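Local coordinates for nitrogenase molybdenum-iron protein beta chain (Clostridium pasteurianum, PDB 4WES) that forms, with the alpha chain, the molybdenum-iron component of nitrogenase, which reduces dinitrogen to ammonium, and shares an [8Fe-7S] P-cluster with that chain, at residues Ile99-Thr104 with Ala151-Gly156; Lys262-Pro267 with Ile277-Glu282; Phe330-Gly335 with Ala361-Ser366; Lys396-Ala399 with Asn403-Phe406. All coordinates share one frame; numbering follows the deposited sequence.

Contact 1: Ile99-Thr104 with Ala151-Gly156; sequences IIAVHT and ANMVQG
Strand 99-104 and the helical turn 151-156 approach each other across one face of a parallel sheet, with no hydrogen bond between them, and the methyl of Ala-101 and the end of Met-153 bridge the gap. The setting is the alpha/beta architecture of the NifD/NifK family: the strand is an inner one of a four-stranded parallel sheet, bonded through its backbone to strands 38-43 and 133-136, and helix 146-161 packs over it. Met-153 does the reaching. Its CG stands anti to the backbone N (chi1 -171°), which sends the chain out from the helix, and bends at chi2 and chi3 bring the terminal methyl up to the strand. Ala-101 directs its CB at the helix, whereas Val-102 points its side chain to the other face, against Ile-84 of helix 81-95, and meets the methionine through its backbone alone. Ala-31 of helix 24-33 and Thr-137 also touch Met-153, so the long side chain is buried on several sides. The P-cluster lies about 12 Å from the side chain of Val-102, too far to be part of this packing. The methyl CE of Met-153 sits 4.2 Å from Ala-101 CB and 4.2 Å from the carbonyl O of Val-102.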
# COMPACT_ATOMS: atom_id res chain seq x y z
N ILE B 99 30.28 -16.25 20.60
CA ILE B 99 31.25 -15.50 19.83
C ILE B 99 30.98 -14.01 20.02
O ILE B 99 29.83 -13.58 19.98
CB ILE B 99 31.24 -15.92 18.34
CG1 ILE B 99 32.27 -15.15 17.54
CG2 ILE B 99 29.85 -15.83 17.72
CD1 ILE B 99 32.50 -15.72 16.15
N ILE B 100 32.05 -13.26 20.25
CA ILE B 100 32.01 -11.80 20.26
C ILE B 100 32.59 -11.33 18.93
O ILE B 100 33.70 -11.70 18.58
CB ILE B 100 32.81 -11.22 21.44
CG1 ILE B 100 32.25 -11.71 22.78
CG2 ILE B 100 32.82 -9.70 21.36
CD1 ILE B 100 33.07 -11.28 23.97
N ALA B 101 31.82 -10.53 18.18
CA ALA B 101 32.29 -10.04 16.89
C ALA B 101 32.53 -8.54 17.02
O ALA B 101 31.60 -7.75 17.07
CB ALA B 101 31.29 -10.32 15.80
N VAL B 102 33.80 -8.18 17.10
CA VAL B 102 34.23 -6.80 17.34
C VAL B 102 34.33 -6.02 16.03
O VAL B 102 34.91 -6.51 15.05
CB VAL B 102 35.61 -6.80 18.03
CG1 VAL B 102 36.06 -5.36 18.28
CG2 VAL B 102 35.55 -7.57 19.34
N HIS B 103 33.81 -4.79 16.04
CA HIS B 103 34.10 -3.85 14.99
C HIS B 103 34.58 -2.55 15.66
O HIS B 103 34.57 -2.45 16.91
CB HIS B 103 32.88 -3.61 14.08
CG HIS B 103 31.68 -3.05 14.80
ND1 HIS B 103 30.64 -3.83 15.26
CD2 HIS B 103 31.39 -1.79 15.19
CE1 HIS B 103 29.75 -3.04 15.85
NE2 HIS B 103 30.19 -1.81 15.84
N THR B 104 35.04 -1.59 14.86
CA THR B 104 35.67 -0.40 15.41
C THR B 104 34.90 0.85 14.99
O THR B 104 33.91 0.77 14.31
CB THR B 104 37.14 -0.35 15.01
OG1 THR B 104 37.22 -0.30 13.59
CG2 THR B 104 37.90 -1.56 15.55
N ALA B 151 30.64 -5.41 4.51
CA ALA B 151 31.63 -6.16 3.75
C ALA B 151 32.82 -6.53 4.59
O ALA B 151 33.36 -7.66 4.47
CB ALA B 151 32.08 -5.37 2.54
N ASN B 152 33.28 -5.59 5.40
CA ASN B 152 34.43 -5.81 6.27
C ASN B 152 34.15 -6.86 7.36
O ASN B 152 34.99 -7.74 7.61
CB ASN B 152 34.88 -4.47 6.90
CG ASN B 152 35.65 -3.62 5.94
OD1 ASN B 152 36.27 -4.13 5.00
ND2 ASN B 152 35.60 -2.33 6.13
N MET B 153 32.96 -6.86 7.93
CA MET B 153 32.64 -7.85 8.94
C MET B 153 32.63 -9.24 8.29
O MET B 153 33.06 -10.22 8.91
CB MET B 153 31.28 -7.55 9.60
CG MET B 153 30.98 -8.44 10.81
SD MET B 153 31.90 -8.00 12.32
CE MET B 153 33.21 -9.17 12.29
N VAL B 154 32.10 -9.35 7.07
CA VAL B 154 32.12 -10.66 6.39
C VAL B 154 33.56 -11.11 6.18
O VAL B 154 33.89 -12.30 6.39
CB VAL B 154 31.33 -10.61 5.07
CG1 VAL B 154 31.39 -11.92 4.34
CG2 VAL B 154 29.87 -10.23 5.32
N GLN B 155 34.43 -10.21 5.76
CA GLN B 155 35.84 -10.52 5.70
C GLN B 155 36.40 -11.00 7.03
O GLN B 155 37.18 -11.99 7.08
CB GLN B 155 36.64 -9.32 5.20
CG GLN B 155 38.11 -9.69 5.05
CD GLN B 155 38.99 -8.51 4.84
OE1 GLN B 155 38.93 -7.54 5.58
NE2 GLN B 155 39.80 -8.58 3.79
N GLY B 156 36.02 -10.35 8.12
CA GLY B 156 36.49 -10.80 9.45
C GLY B 156 36.05 -12.19 9.81
O GLY B 156 36.81 -12.98 10.37

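Contact 2: Lys262-Pro267 with Ile277-Glu282; sequences KTLRTP and IMALSE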
# COMPACT_ATOMS: atom_id res chain seq x y z
N LYS B 262 31.90 -16.61 -7.67
CA LYS B 262 31.25 -15.90 -8.78
C LYS B 262 30.48 -14.72 -8.22
O LYS B 262 29.74 -14.88 -7.25
CB LYS B 262 30.31 -16.86 -9.49
CG LYS B 262 29.59 -16.35 -10.71
CD LYS B 262 28.99 -17.51 -11.50
CE LYS B 262 28.17 -17.04 -12.70
NZ LYS B 262 28.85 -16.01 -13.54
N THR B 263 30.61 -13.57 -8.85
CA THR B 263 29.91 -12.37 -8.44
C THR B 263 28.64 -12.24 -9.26
O THR B 263 28.66 -12.40 -10.48
CB THR B 263 30.80 -11.15 -8.65
OG1 THR B 263 31.97 -11.28 -7.84
CG2 THR B 263 30.05 -9.84 -8.27
N LEU B 264 27.53 -11.92 -8.59
CA LEU B 264 26.22 -11.75 -9.20
C LEU B 264 25.62 -10.45 -8.70
O LEU B 264 25.97 -9.97 -7.61
CB LEU B 264 25.30 -12.90 -8.80
CG LEU B 264 25.69 -14.28 -9.34
CD1 LEU B 264 24.91 -15.37 -8.60
CD2 LEU B 264 25.47 -14.37 -10.85
N ARG B 265 24.72 -9.87 -9.47
CA ARG B 265 23.92 -8.78 -8.97
C ARG B 265 22.98 -9.27 -7.86
O ARG B 265 22.52 -10.42 -7.86
CB ARG B 265 23.09 -8.24 -10.08
CG ARG B 265 23.84 -7.32 -10.95
CD ARG B 265 22.89 -6.62 -11.93
NE ARG B 265 23.71 -5.73 -12.64
CZ ARG B 265 23.42 -5.14 -13.76
NH1 ARG B 265 22.28 -5.39 -14.37
NH2 ARG B 265 24.29 -4.32 -14.29
N THR B 266 22.67 -8.36 -6.95
CA THR B 266 21.55 -8.63 -6.05
C THR B 266 20.36 -9.05 -6.90
O THR B 266 20.04 -8.34 -7.85
CB THR B 266 21.22 -7.38 -5.25
OG1 THR B 266 22.38 -6.92 -4.55
CG2 THR B 266 20.11 -7.63 -4.28
N PRO B 267 19.68 -10.16 -6.55
CA PRO B 267 18.69 -10.67 -7.50
C PRO B 267 17.35 -9.95 -7.35
O PRO B 267 16.43 -10.46 -6.70
CB PRO B 267 18.61 -12.19 -7.17
CG PRO B 267 19.05 -12.26 -5.75
CD PRO B 267 20.14 -11.21 -5.63
N ILE B 277 19.42 -17.73 -10.78
CA ILE B 277 18.93 -19.09 -11.00
C ILE B 277 19.84 -19.83 -11.99
O ILE B 277 20.20 -21.00 -11.79
CB ILE B 277 17.48 -19.06 -11.50
CG1 ILE B 277 16.55 -18.48 -10.44
CG2 ILE B 277 16.99 -20.44 -11.93
CD1 ILE B 277 16.49 -19.23 -9.14
N MET B 278 20.25 -19.16 -13.06
CA MET B 278 21.16 -19.80 -14.04
C MET B 278 22.50 -20.14 -13.43
O MET B 278 23.06 -21.21 -13.72
CB MET B 278 21.34 -18.94 -15.29
CG MET B 278 20.08 -18.80 -16.14
SD MET B 278 19.45 -20.32 -16.80
CE MET B 278 18.68 -21.05 -15.36
N ALA B 279 23.05 -19.27 -12.57
CA ALA B 279 24.31 -19.58 -11.90
C ALA B 279 24.15 -20.83 -11.07
O ALA B 279 25.06 -21.69 -11.05
CB ALA B 279 24.76 -18.42 -11.03
N LEU B 280 23.06 -20.95 -10.34
CA LEU B 280 22.79 -22.15 -9.53
C LEU B 280 22.72 -23.40 -10.40
O LEU B 280 23.32 -24.44 -10.08
CB LEU B 280 21.48 -22.00 -8.77
CG LEU B 280 21.42 -21.34 -7.38
CD1 LEU B 280 22.34 -20.14 -7.25
CD2 LEU B 280 19.98 -20.94 -7.08
N SER B 281 21.94 -23.34 -11.47
CA SER B 281 21.77 -24.50 -12.35
C SER B 281 23.08 -24.89 -13.01
O SER B 281 23.42 -26.07 -13.05
CB SER B 281 20.69 -24.19 -13.39
OG SER B 281 20.46 -25.30 -14.23
N GLU B 282 23.83 -23.90 -13.48
CA GLU B 282 25.10 -24.17 -14.15
C GLU B 282 26.13 -24.76 -13.20
O GLU B 282 26.94 -25.62 -13.59
CB GLU B 282 25.65 -22.92 -14.81
CG GLU B 282 24.80 -22.43 -16.00
CD GLU B 282 25.12 -21.00 -16.42
OE1 GLU B 282 24.36 -20.49 -17.27
OE2 GLU B 282 26.09 -20.38 -15.91
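Ala-279 meets both Leu-264 and Lys-262, and these touches make up the direct contact between the helical segment 277-282 and the segment 262-267. Along the helix, Ile-277 comes first and points its side chain away from the strand; with Met-278 it packs on Trp-519 of the alpha chain, so this side of the helix faces the partner subunit. Ala-279 follows with its methyl directed at the strand. With CG anti to the carbonyl carbon (chi1 -66°), Leu-264 turns its fork toward the helix and brings up both branches, CD1 at 3.9 Å and CD2 at 4.1 Å from Ala-279 CB. From two residues earlier in the strand the aliphatic part of Lys-262 arrives, its CE 4.0 Å from the same Ala-279 CB. The strand 261-264 is the last of a four-stranded parallel sheet, bonded through its backbone to strand 237-241, and the chain passes from it through a short loop into helix 270-284, which lies against the sheet as in other alpha/beta folds. Leu-280 starts off away from the segment 262-267 but packs on Leu-239 of neighbouring strand 237-241 and on Met-194 and Ile-196. Ser-281 is tied by its hydroxyl to the carbonyl of Lys-286. Glu-282 again directs its side chain toward the strand, but its OE2 stays 5.7 Å from Lys-262 NZ, too far for a salt bridge, though the opposite charges may still attract weakly.

Contact 3: Phe330-Gly335 with Ala361-Ser366; sequences FIIELG and AGIEGS
Ile-332 touches both Ala-361 and Ile-363, and all of the direct contact between helix end 330-335 and loop 361-366 is apolar. The two branches of Ile-332 divide the work. CG2 lies anti to the backbone N and 3.8 Å from Ala-361 CB, while CG1, beside the backbone N (chi1 -65°), faces Ile-363, whose CD1 is 4.1 Å from Ile-332 CG1. The two isoleucines cross obliquely, the end of the Ile-363 chain laid against the first part of the other. Pro-338 at the start of strand 337-343 touches both isoleucines, and helix 348-360 adds Met-357 beside Ile-332 and Leu-358 beside Ile-363, so these side chains share one small apolar patch near the surface of the chain.

Backbone hydrogen bonds belong to the helix end, and none crosses to the loop. Gly-335 N bonds to Ile-332 O at 2.9 Å, and Leu-334 N to Phe-330 O. Among polar partners outside the pair, Ser-366 OG bonds to the carbonyl of Pro-338 and holds the far end of the loop near the same strand. Glu-333 is held by a salt bridge to Lys-329 and by hydrogen bonds to Ser-271 and the backbone N of Val-270.

Gly-335 and Gly-362 each take positive phi just after a helix with two bonds back into its last turn. The apolar contact thus lies beside two Schellman motifs, which end helices 321-333 and 348-360 next to the five-stranded parallel sheet of an alpha/beta fold.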
# COMPACT_ATOMS: atom_id res chain seq x y z
N PHE B 330 15.64 -3.31 -13.09
CA PHE B 330 14.23 -3.75 -13.07
C PHE B 330 13.31 -2.63 -13.54
O PHE B 330 12.35 -2.88 -14.28
CB PHE B 330 13.87 -4.24 -11.69
CG PHE B 330 12.50 -4.88 -11.58
CD1 PHE B 330 11.98 -5.65 -12.60
CD2 PHE B 330 11.77 -4.77 -10.42
CE1 PHE B 330 10.76 -6.28 -12.46
CE2 PHE B 330 10.54 -5.39 -10.28
CZ PHE B 330 10.03 -6.16 -11.31
N ILE B 331 13.59 -1.39 -13.14
CA ILE B 331 12.79 -0.26 -13.63
C ILE B 331 12.81 -0.20 -15.18
O ILE B 331 11.77 -0.03 -15.80
CB ILE B 331 13.31 1.05 -12.98
CG1 ILE B 331 13.01 1.08 -11.49
CG2 ILE B 331 12.77 2.27 -13.70
CD1 ILE B 331 11.58 0.97 -11.08
N ILE B 332 14.00 -0.37 -15.77
CA ILE B 332 14.10 -0.44 -17.20
C ILE B 332 13.30 -1.61 -17.77
O ILE B 332 12.56 -1.48 -18.77
CB ILE B 332 15.57 -0.49 -17.65
CG1 ILE B 332 16.28 0.82 -17.27
CG2 ILE B 332 15.69 -0.75 -19.14
CD1 ILE B 332 17.78 0.78 -17.47
N GLU B 333 13.40 -2.78 -17.13
CA GLU B 333 12.64 -3.96 -17.56
C GLU B 333 11.14 -3.76 -17.54
O GLU B 333 10.43 -4.36 -18.32
CB GLU B 333 13.04 -5.16 -16.70
CG GLU B 333 14.47 -5.61 -16.90
CD GLU B 333 14.97 -6.66 -15.92
OE1 GLU B 333 14.49 -6.70 -14.78
OE2 GLU B 333 15.86 -7.42 -16.32
N LEU B 334 10.67 -2.91 -16.60
CA LEU B 334 9.25 -2.58 -16.49
C LEU B 334 8.77 -1.62 -17.57
O LEU B 334 7.56 -1.39 -17.69
CB LEU B 334 8.96 -1.98 -15.11
CG LEU B 334 9.09 -3.01 -13.96
CD1 LEU B 334 9.16 -2.32 -12.62
CD2 LEU B 334 7.97 -4.02 -13.99
N GLY B 335 9.70 -1.02 -18.33
CA GLY B 335 9.40 -0.03 -19.32
C GLY B 335 9.46 1.38 -18.80
O GLY B 335 9.06 2.34 -19.50
N ALA B 361 19.50 0.73 -23.08
CA ALA B 361 18.08 1.01 -23.28
C ALA B 361 17.82 2.28 -24.10
O ALA B 361 16.66 2.62 -24.39
CB ALA B 361 17.43 1.15 -21.92
N GLY B 362 18.88 2.97 -24.52
CA GLY B 362 18.71 4.20 -25.27
C GLY B 362 18.17 5.37 -24.46
O GLY B 362 17.62 6.31 -25.02
N ILE B 363 18.35 5.34 -23.15
CA ILE B 363 17.81 6.38 -22.28
C ILE B 363 18.84 7.48 -22.09
O ILE B 363 19.91 7.24 -21.51
CB ILE B 363 17.41 5.81 -20.91
CG1 ILE B 363 16.26 4.82 -21.08
CG2 ILE B 363 16.99 6.95 -19.98
CD1 ILE B 363 16.00 3.94 -19.87
N GLU B 364 18.48 8.67 -22.56
CA GLU B 364 19.30 9.87 -22.44
C GLU B 364 18.67 10.84 -21.43
O GLU B 364 17.45 10.82 -21.21
CB GLU B 364 19.41 10.58 -23.80
CG GLU B 364 19.93 9.72 -24.95
CD GLU B 364 21.43 9.82 -25.13
OE1 GLU B 364 22.06 10.65 -24.45
OE2 GLU B 364 21.97 9.07 -25.97
N GLY B 365 19.50 11.68 -20.82
CA GLY B 365 19.00 12.76 -19.97
C GLY B 365 18.79 12.40 -18.51
O GLY B 365 18.22 13.19 -17.73
N SER B 366 19.25 11.22 -18.09
CA SER B 366 19.19 10.87 -16.67
C SER B 366 20.42 11.40 -15.95
O SER B 366 21.45 11.66 -16.56
CB SER B 366 19.08 9.36 -16.52
OG SER B 366 17.86 8.89 -17.06

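Contact 4: Lys396-Ala399 with Asn403-Phe406; sequences KFIA and NIPF
The ring of Phe-406 lies with the start of helix 396-402 on one face. Lys-396 CA stands 4.2 Å from the ring centroid, 28° off the ring normal, a CH-pi contact, and Lys-396 N comes within 3.5 Å of Phe-406 CZ. The methyl of Ala-399 reaches the ring obliquely and lies 3.6 Å from Phe-406 CB. The ring takes this place because CG is anti to the backbone N (chi1 179°), which carries it back over the first turn. Away from the ring, Ile-398 CG2 meets Ile-404 CD1 at 4.2 Å, and Leu-389 of strand 388-391 and Ile-381 of helix 374-383 pack against both isoleucines. A hydrogen bond joins the segments: Ile-404 N donates to Ala-399 O over 3.0 Å, 158° at the hydrogen, in the carbonyl plane on a lone pair. It closes the helix C-terminus as Asn-403, at positive phi, turns the chain toward strand 406-408. Aliphatic and aromatic packing around Phe-406, with a carbonyl bond at the helix end, thus accompanies the turn, while the charged end of Lys-396 leaves this packing and is shared between Asp-415 of its own chain and Glu-446 of the second beta subunit.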
# COMPACT_ATOMS: atom_id res chain seq x y z
N LYS B 396 10.49 10.48 2.27
CA LYS B 396 9.10 10.88 2.51
C LYS B 396 8.91 12.38 2.49
O LYS B 396 7.82 12.88 2.19
CB LYS B 396 8.58 10.29 3.89
CG LYS B 396 9.22 10.91 5.11
CD LYS B 396 9.09 10.16 6.48
CE LYS B 396 7.75 10.17 7.03
NZ LYS B 396 7.59 9.23 8.13
N PHE B 397 9.94 13.12 2.88
CA PHE B 397 9.85 14.60 2.91
C PHE B 397 9.77 15.15 1.51
O PHE B 397 9.00 16.09 1.25
CB PHE B 397 11.08 15.19 3.63
CG PHE B 397 11.16 14.88 5.09
CD1 PHE B 397 11.79 13.72 5.55
CD2 PHE B 397 10.68 15.77 6.04
CE1 PHE B 397 11.88 13.46 6.89
CE2 PHE B 397 10.77 15.52 7.38
CZ PHE B 397 11.39 14.36 7.81
N ILE B 398 10.54 14.60 0.58
CA ILE B 398 10.46 14.98 -0.82
C ILE B 398 9.13 14.54 -1.42
O ILE B 398 8.49 15.29 -2.16
CB ILE B 398 11.64 14.40 -1.61
CG1 ILE B 398 12.98 14.87 -1.09
CG2 ILE B 398 11.53 14.70 -3.08
CD1 ILE B 398 14.16 14.15 -1.68
N ALA B 399 8.69 13.33 -1.09
CA ALA B 399 7.44 12.82 -1.63
C ALA B 399 6.28 13.72 -1.25
O ALA B 399 5.39 13.97 -2.07
CB ALA B 399 7.20 11.39 -1.14
N ASN B 403 4.73 15.97 -4.00
CA ASN B 403 3.57 15.18 -4.36
C ASN B 403 3.92 14.07 -5.33
O ASN B 403 3.35 13.94 -6.40
CB ASN B 403 2.44 16.06 -4.88
CG ASN B 403 1.12 15.33 -4.98
OD1 ASN B 403 0.92 14.26 -4.42
ND2 ASN B 403 0.18 15.92 -5.71
N ILE B 404 4.86 13.20 -4.92
CA ILE B 404 5.34 12.10 -5.74
C ILE B 404 4.96 10.77 -5.10
O ILE B 404 5.25 10.55 -3.92
CB ILE B 404 6.89 12.12 -5.88
CG1 ILE B 404 7.40 13.46 -6.37
CG2 ILE B 404 7.35 11.03 -6.82
CD1 ILE B 404 8.88 13.64 -6.18
N PRO B 405 4.35 9.86 -5.88
CA PRO B 405 4.13 8.48 -5.35
C PRO B 405 5.42 7.88 -4.85
O PRO B 405 6.44 7.97 -5.51
CB PRO B 405 3.57 7.74 -6.58
CG PRO B 405 2.90 8.82 -7.36
CD PRO B 405 3.80 10.02 -7.24
N PHE B 406 5.33 7.26 -3.66
CA PHE B 406 6.51 6.94 -2.88
C PHE B 406 6.53 5.47 -2.46
O PHE B 406 5.59 4.99 -1.84
CB PHE B 406 6.57 7.84 -1.65
CG PHE B 406 7.74 7.62 -0.73
CD1 PHE B 406 9.04 7.55 -1.20
CD2 PHE B 406 7.54 7.51 0.65
CE1 PHE B 406 10.10 7.34 -0.34
CE2 PHE B 406 8.61 7.29 1.50
CZ PHE B 406 9.89 7.22 1.01

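Overall arrangement
From the N terminus the contacts come in series, none nesting in or crossing another. Contact 1 closes a loop of 46 residues, from a strand of the first parallel sheet to a helix packed against it. Contact 2 spans 9 residues and joins the edge strand of the second sheet to the helix that follows. The five-stranded sheet hosts the other two: contact 3 closes 25 residues between the end of helix 321-333 and the loop after helix 348-360, and contact 4 spans the last 3 residues of helix 396-402 and leads toward edge strand 406-408. Contacts 2 and 3 approach to about 7 Å between nearest atoms, whereas contacts 1 and 3 lie about 38 Å apart between centres, on opposite sides of the chain's centre.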